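Local coordinates for protein probable N-glycosylase/DNA lyase (Thermotoga maritima, PDB 3N0U) that is probably a DNA glycosylase of the helix-hairpin-helix class, built of helices joined by loops, at residues Q33-E36 with E37-R40; V187-I190 with L191-V194; G199-P202 with G203-D206. One frame throughout, in Å; residues are numbered along the deposited sequence.

Interaction 1 (Q33-E36 with E37-R40)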
# COMPACT_ATOMS: atom_id res chain seq x y z
N GLN A 33 12.45 -8.91 6.16
CA GLN A 33 11.62 -10.11 6.16
C GLN A 33 10.28 -9.81 5.51
O GLN A 33 9.75 -10.62 4.75
CB GLN A 33 11.43 -10.62 7.59
CG GLN A 33 12.65 -11.39 8.07
CD GLN A 33 12.84 -11.34 9.57
OE1 GLN A 33 11.87 -11.34 10.33
NE2 GLN A 33 14.09 -11.28 10.00
N ARG A 34 9.75 -8.61 5.74
CA ARG A 34 8.46 -8.27 5.17
C ARG A 34 8.60 -8.14 3.65
O ARG A 34 7.76 -8.63 2.89
CB ARG A 34 7.93 -6.98 5.79
CG ARG A 34 6.54 -6.60 5.34
CD ARG A 34 5.51 -7.62 5.80
NE ARG A 34 5.24 -7.54 7.23
CZ ARG A 34 5.59 -8.46 8.12
NH1 ARG A 34 6.25 -9.56 7.75
NH2 ARG A 34 5.28 -8.28 9.40
N PHE A 35 9.69 -7.53 3.20
CA PHE A 35 9.92 -7.42 1.77
C PHE A 35 10.12 -8.75 1.08
O PHE A 35 9.73 -8.90 -0.08
CB PHE A 35 11.04 -6.44 1.43
CG PHE A 35 10.56 -5.36 0.56
CD1 PHE A 35 9.99 -4.24 1.11
CD2 PHE A 35 10.54 -5.52 -0.82
CE1 PHE A 35 9.46 -3.25 0.32
CE2 PHE A 35 10.00 -4.53 -1.63
CZ PHE A 35 9.47 -3.39 -1.05
N GLU A 36 10.69 -9.72 1.78
CA GLU A 36 10.85 -11.05 1.20
C GLU A 36 9.47 -11.65 0.93
O GLU A 36 9.28 -12.38 -0.04
CB GLU A 36 11.69 -11.95 2.11
CG GLU A 36 13.18 -11.68 1.99
CD GLU A 36 13.94 -11.97 3.28
OE1 GLU A 36 13.43 -12.75 4.12
OE2 GLU A 36 15.05 -11.40 3.45
N GLU A 37 8.51 -11.34 1.79
CA GLU A 37 7.15 -11.81 1.61
C GLU A 37 6.50 -11.11 0.41
O GLU A 37 5.80 -11.72 -0.40
CB GLU A 37 6.34 -11.63 2.90
CG GLU A 37 6.90 -12.45 4.08
CD GLU A 37 6.35 -12.07 5.44
OE1 GLU A 37 5.52 -11.14 5.52
OE2 GLU A 37 6.75 -12.71 6.44
N PHE A 38 6.77 -9.82 0.26
CA PHE A 38 6.25 -9.09 -0.89
C PHE A 38 6.83 -9.66 -2.18
O PHE A 38 6.10 -9.85 -3.15
CB PHE A 38 6.63 -7.60 -0.83
CG PHE A 38 6.05 -6.86 0.36
CD1 PHE A 38 4.94 -7.32 1.05
CD2 PHE A 38 6.60 -5.65 0.73
CE1 PHE A 38 4.42 -6.61 2.11
CE2 PHE A 38 6.08 -4.93 1.79
CZ PHE A 38 4.98 -5.40 2.47
N LYS A 39 8.14 -9.89 -2.20
CA LYS A 39 8.80 -10.41 -3.40
C LYS A 39 8.25 -11.79 -3.76
O LYS A 39 8.08 -12.11 -4.94
CB LYS A 39 10.33 -10.42 -3.26
CG LYS A 39 10.93 -9.02 -3.24
CD LYS A 39 12.43 -9.03 -3.51
CE LYS A 39 12.79 -8.11 -4.69
NZ LYS A 39 12.19 -6.74 -4.60
N ARG A 40 7.96 -12.59 -2.74
CA ARG A 40 7.43 -13.94 -2.93
C ARG A 40 6.08 -13.86 -3.62
O ARG A 40 5.80 -14.65 -4.52
CB ARG A 40 7.32 -14.70 -1.60
CG ARG A 40 6.63 -16.07 -1.72
CD ARG A 40 6.45 -16.71 -0.36
NE ARG A 40 7.67 -16.64 0.44
CZ ARG A 40 7.73 -16.22 1.70
NH1 ARG A 40 6.63 -15.84 2.34
NH2 ARG A 40 8.90 -16.19 2.33
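Arg34 and Glu37, three residues apart on the long helix 13-44, form a salt bridge in which Arg34 NH1 lies 2.8 Å from Glu37 OE1. The guanidinium and carboxylate planes are nearly parallel, 13° apart, yet the oxygen meets the guanidinium obliquely and the N-H points poorly at it, which makes this a weak hydrogen bond within a close ion pair. Arg34 gets there by folding back: its chain bends at both chi2 and chi3, bringing NH1 round to the Glu37 side. NE and NH2 of the same guanidinium bond to the carbonyls of Asp218 and Val217, fastening the C-terminal tail to this helix. Beneath the side chains run the usual helical bonds, among them Lys39 N to Phe35 O at 2.8 Å and Phe38 N to Arg34 O at 3.1 Å. Further inward, the edge of the Phe38 ring is presented to the face of Phe35 in a T-shaped pair, with centroids 5.1 Å apart and planes at 73°; Phe38 CD2 approaches Phe35 CD1 to 3.7 Å. The aliphatic part of Arg34 packs on the far end of the Phe38 ring, where Phe38 CZ is 3.5 Å from Arg34 CG. Both rings are buried and also touch Leu207 of helix 202-214 and Arg148, while Lys39 NZ turns to Glu153 in a salt bridge. The helix is thus amphipathic here: Arg34 spends its methylenes on a buried ring and its nitrogens on Glu37 and two tail carbonyls, a combination that probably holds its guanidinium in one orientation.

Interaction 2 (V187-I190 with L191-V194)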
# COMPACT_ATOMS: atom_id res chain seq x y z
N VAL A 187 4.84 14.85 -5.35
CA VAL A 187 5.12 14.62 -3.94
C VAL A 187 5.92 13.32 -3.77
O VAL A 187 6.80 13.23 -2.93
CB VAL A 187 3.81 14.59 -3.12
CG1 VAL A 187 4.08 14.21 -1.67
CG2 VAL A 187 3.16 15.96 -3.18
N GLU A 188 5.63 12.33 -4.61
CA GLU A 188 6.39 11.09 -4.59
C GLU A 188 7.87 11.35 -4.88
O GLU A 188 8.74 10.74 -4.26
CB GLU A 188 5.80 10.11 -5.59
CG GLU A 188 6.65 8.86 -5.85
CD GLU A 188 5.93 7.90 -6.79
OE1 GLU A 188 5.78 8.23 -8.00
OE2 GLU A 188 5.49 6.82 -6.32
N GLU A 189 8.17 12.24 -5.82
CA GLU A 189 9.55 12.51 -6.19
C GLU A 189 10.28 13.22 -5.05
O GLU A 189 11.46 12.98 -4.82
CB GLU A 189 9.63 13.31 -7.49
CG GLU A 189 11.03 13.79 -7.86
CD GLU A 189 12.01 12.65 -8.15
OE1 GLU A 189 11.59 11.50 -8.38
OE2 GLU A 189 13.23 12.91 -8.14
N ILE A 190 9.59 14.10 -4.33
CA ILE A 190 10.16 14.71 -3.13
C ILE A 190 10.58 13.64 -2.13
O ILE A 190 11.69 13.66 -1.59
CB ILE A 190 9.14 15.64 -2.46
CG1 ILE A 190 8.88 16.86 -3.35
CG2 ILE A 190 9.62 16.07 -1.11
CD1 ILE A 190 7.84 17.84 -2.79
N LEU A 191 9.69 12.69 -1.86
CA LEU A 191 10.00 11.63 -0.92
C LEU A 191 11.06 10.69 -1.45
O LEU A 191 11.78 10.08 -0.67
CB LEU A 191 8.73 10.84 -0.56
CG LEU A 191 8.81 10.01 0.72
CD1 LEU A 191 9.07 10.87 1.92
CD2 LEU A 191 7.52 9.22 0.94
N ARG A 192 11.15 10.55 -2.78
CA ARG A 192 12.16 9.66 -3.35
C ARG A 192 13.53 10.21 -3.04
O ARG A 192 14.45 9.45 -2.75
CB ARG A 192 12.01 9.50 -4.87
CG ARG A 192 12.92 8.41 -5.43
CD ARG A 192 13.15 8.53 -6.95
NE ARG A 192 13.79 9.79 -7.32
CZ ARG A 192 15.06 10.11 -7.08
NH1 ARG A 192 15.87 9.27 -6.45
NH2 ARG A 192 15.53 11.30 -7.47
N LYS A 193 13.68 11.52 -3.12
CA LYS A 193 14.97 12.11 -2.84
C LYS A 193 15.35 11.90 -1.37
O LYS A 193 16.52 11.74 -1.06
CB LYS A 193 15.00 13.59 -3.22
CG LYS A 193 14.92 13.83 -4.73
CD LYS A 193 14.81 15.33 -5.04
CE LYS A 193 15.16 15.65 -6.49
NZ LYS A 193 13.98 15.69 -7.40
N VAL A 194 14.37 11.88 -0.48
CA VAL A 194 14.64 11.63 0.93
C VAL A 194 15.06 10.17 1.12
O VAL A 194 16.01 9.87 1.84
CB VAL A 194 13.43 11.92 1.82
CG1 VAL A 194 13.76 11.66 3.28
CG2 VAL A 194 12.96 13.37 1.62
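Glu189, Arg192 and Lys193 form a salt-bridge network along helix 181-198, one acid gripping bases three and four residues further on. From CB the Glu189 chain sets out with CG opposite the backbone N (chi1 172°), then bends at chi2, which turns the carboxylate along the helix toward the two bases. Glu189 CG already lies 3.5 Å from Lys193 NZ. The carboxylate carbon, Glu189 CD, comes next, 3.5 Å from Arg192 NE, and beyond it the two oxygens divide the work. Glu189 OE1 accepts from Arg192 NE at 3.0 Å, a fairly straight bond of 159°, while Glu189 OE2 takes Arg192 NH2 at 2.9 Å. Arg192 therefore grips the acid side-on, one nitrogen to each oxygen, with both oxygens met on their syn side close to the guanidinium plane; the carboxylate is turned 40° from that plane. This network lies on a different side of the helix from Val187, Leu191 and Val194, which are buried against helix 160-168, neighbouring loops and Phe205 of helix 202-214. At the tip, Glu189 OE2 has a second donor, Lys193 NZ at 3.0 Å, which it meets with its anti lone pair.

Interaction 3 (G199-P202 with G203-D206)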
# COMPACT_ATOMS: atom_id res chain seq x y z
N GLY A 199 19.48 6.09 1.67
CA GLY A 199 20.02 4.87 1.09
C GLY A 199 19.05 3.70 1.00
O GLY A 199 19.46 2.55 1.07
N GLU A 200 17.76 3.98 0.85
CA GLU A 200 16.76 2.92 0.62
C GLU A 200 15.85 3.25 -0.55
O GLU A 200 15.63 4.42 -0.87
CB GLU A 200 15.87 2.70 1.86
CG GLU A 200 16.58 2.22 3.10
CD GLU A 200 17.11 0.79 3.00
OE1 GLU A 200 16.49 -0.03 2.30
OE2 GLU A 200 18.16 0.49 3.63
N SER A 201 15.33 2.22 -1.18
CA SER A 201 14.30 2.38 -2.19
C SER A 201 13.03 2.94 -1.56
O SER A 201 12.77 2.72 -0.38
CB SER A 201 13.97 1.03 -2.82
OG SER A 201 13.34 0.19 -1.85
N PRO A 202 12.21 3.66 -2.34
CA PRO A 202 10.93 4.15 -1.81
C PRO A 202 10.08 3.06 -1.14
O PRO A 202 9.47 3.30 -0.10
CB PRO A 202 10.23 4.69 -3.07
CG PRO A 202 11.38 5.16 -3.94
CD PRO A 202 12.46 4.12 -3.71
N GLY A 203 10.06 1.86 -1.71
CA GLY A 203 9.18 0.82 -1.20
C GLY A 203 9.59 0.34 0.18
O GLY A 203 8.74 0.08 1.05
N LYS A 204 10.90 0.22 0.41
CA LYS A 204 11.40 -0.15 1.74
C LYS A 204 11.40 1.04 2.70
O LYS A 204 11.14 0.89 3.89
CB LYS A 204 12.81 -0.73 1.64
CG LYS A 204 12.83 -2.12 1.10
CD LYS A 204 14.19 -2.75 1.09
CE LYS A 204 14.12 -4.13 0.47
NZ LYS A 204 15.47 -4.77 0.38
N PHE A 205 11.72 2.21 2.17
CA PHE A 205 11.75 3.43 2.98
C PHE A 205 10.41 3.62 3.67
O PHE A 205 10.36 3.99 4.84
CB PHE A 205 12.07 4.64 2.10
CG PHE A 205 12.34 5.89 2.87
CD1 PHE A 205 13.39 5.95 3.76
CD2 PHE A 205 11.55 7.01 2.70
CE1 PHE A 205 13.65 7.11 4.48
CE2 PHE A 205 11.82 8.18 3.41
CZ PHE A 205 12.87 8.22 4.29
N ASP A 206 9.33 3.35 2.95
CA ASP A 206 7.98 3.44 3.54
C ASP A 206 7.87 2.65 4.84
O ASP A 206 7.23 3.10 5.80
CB ASP A 206 6.94 2.91 2.56
CG ASP A 206 5.55 2.92 3.14
OD1 ASP A 206 4.91 4.00 3.15
OD2 ASP A 206 5.09 1.84 3.56
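Ser201 and Lys204 meet at the N terminus of helix 202-214, where Ser201 is the N-cap. Its OG stands between the backbone N and the carbonyl carbon (chi1 68°), turned toward the first turn of the helix, and accepts from Lys204 N at 3.3 Å. The capping bond is straight, 164°, but long and weak; the stronger polar partner of OG is Glu153. Ser201 O opens the helical bonding, taking Phe205 N at 2.8 Å almost end-on to the carbonyl, and Pro202 O receives Asp206 N at 3.1 Å. Pro202 occupies the first turn, where its lack of an N-H costs no helical bond. Glu200 bends at chi2 (-69°), and its OE1 rests 3.8 Å from Lys204 CD, against the extended lysine chain. Their charged ends remain 5.2 Å apart, between Glu200 OE1 and Lys204 NZ, and each is bridged to helix 13-44 instead: Glu200 to Arg24, Lys204 to Glu32. Phe205 places CB 3.2 Å from Ser201 O and sends its ring on to Leu191 and Val194 of helix 181-198, whereas Asp206 OD2 forms a salt bridge with Arg148. Gly199, at positive phi, is the C-prime residue of the Schellman motif that ends that preceding helix. One helix stop and one helix start thus share a three-residue junction, in which Ser201 uses its carbonyl to begin the helical bonding, while its hydroxyl caps Lys204 N weakly and is probably held in place by Glu153.

From the N terminus the chain first passes interaction 1, on helix 13-44, and much later interactions 2 and 3, on helix 181-198 and at the start of helix 202-214. Each is a local contact within one continuous run of residues, so none closes a long loop; the three stand in series, neither nested nor crossed. The fold brings them together through interaction 3. Phe35 CD1 packs 3.5 Å from Lys204 CG, and Val194 CG1 lies 3.7 Å from Phe205 CZ. Interactions 1 and 2 do not touch, their nearest atoms being about 12 Å apart, so residues 199-206 link them, although helix 181-198 also reaches helix 13-44 directly through Val194.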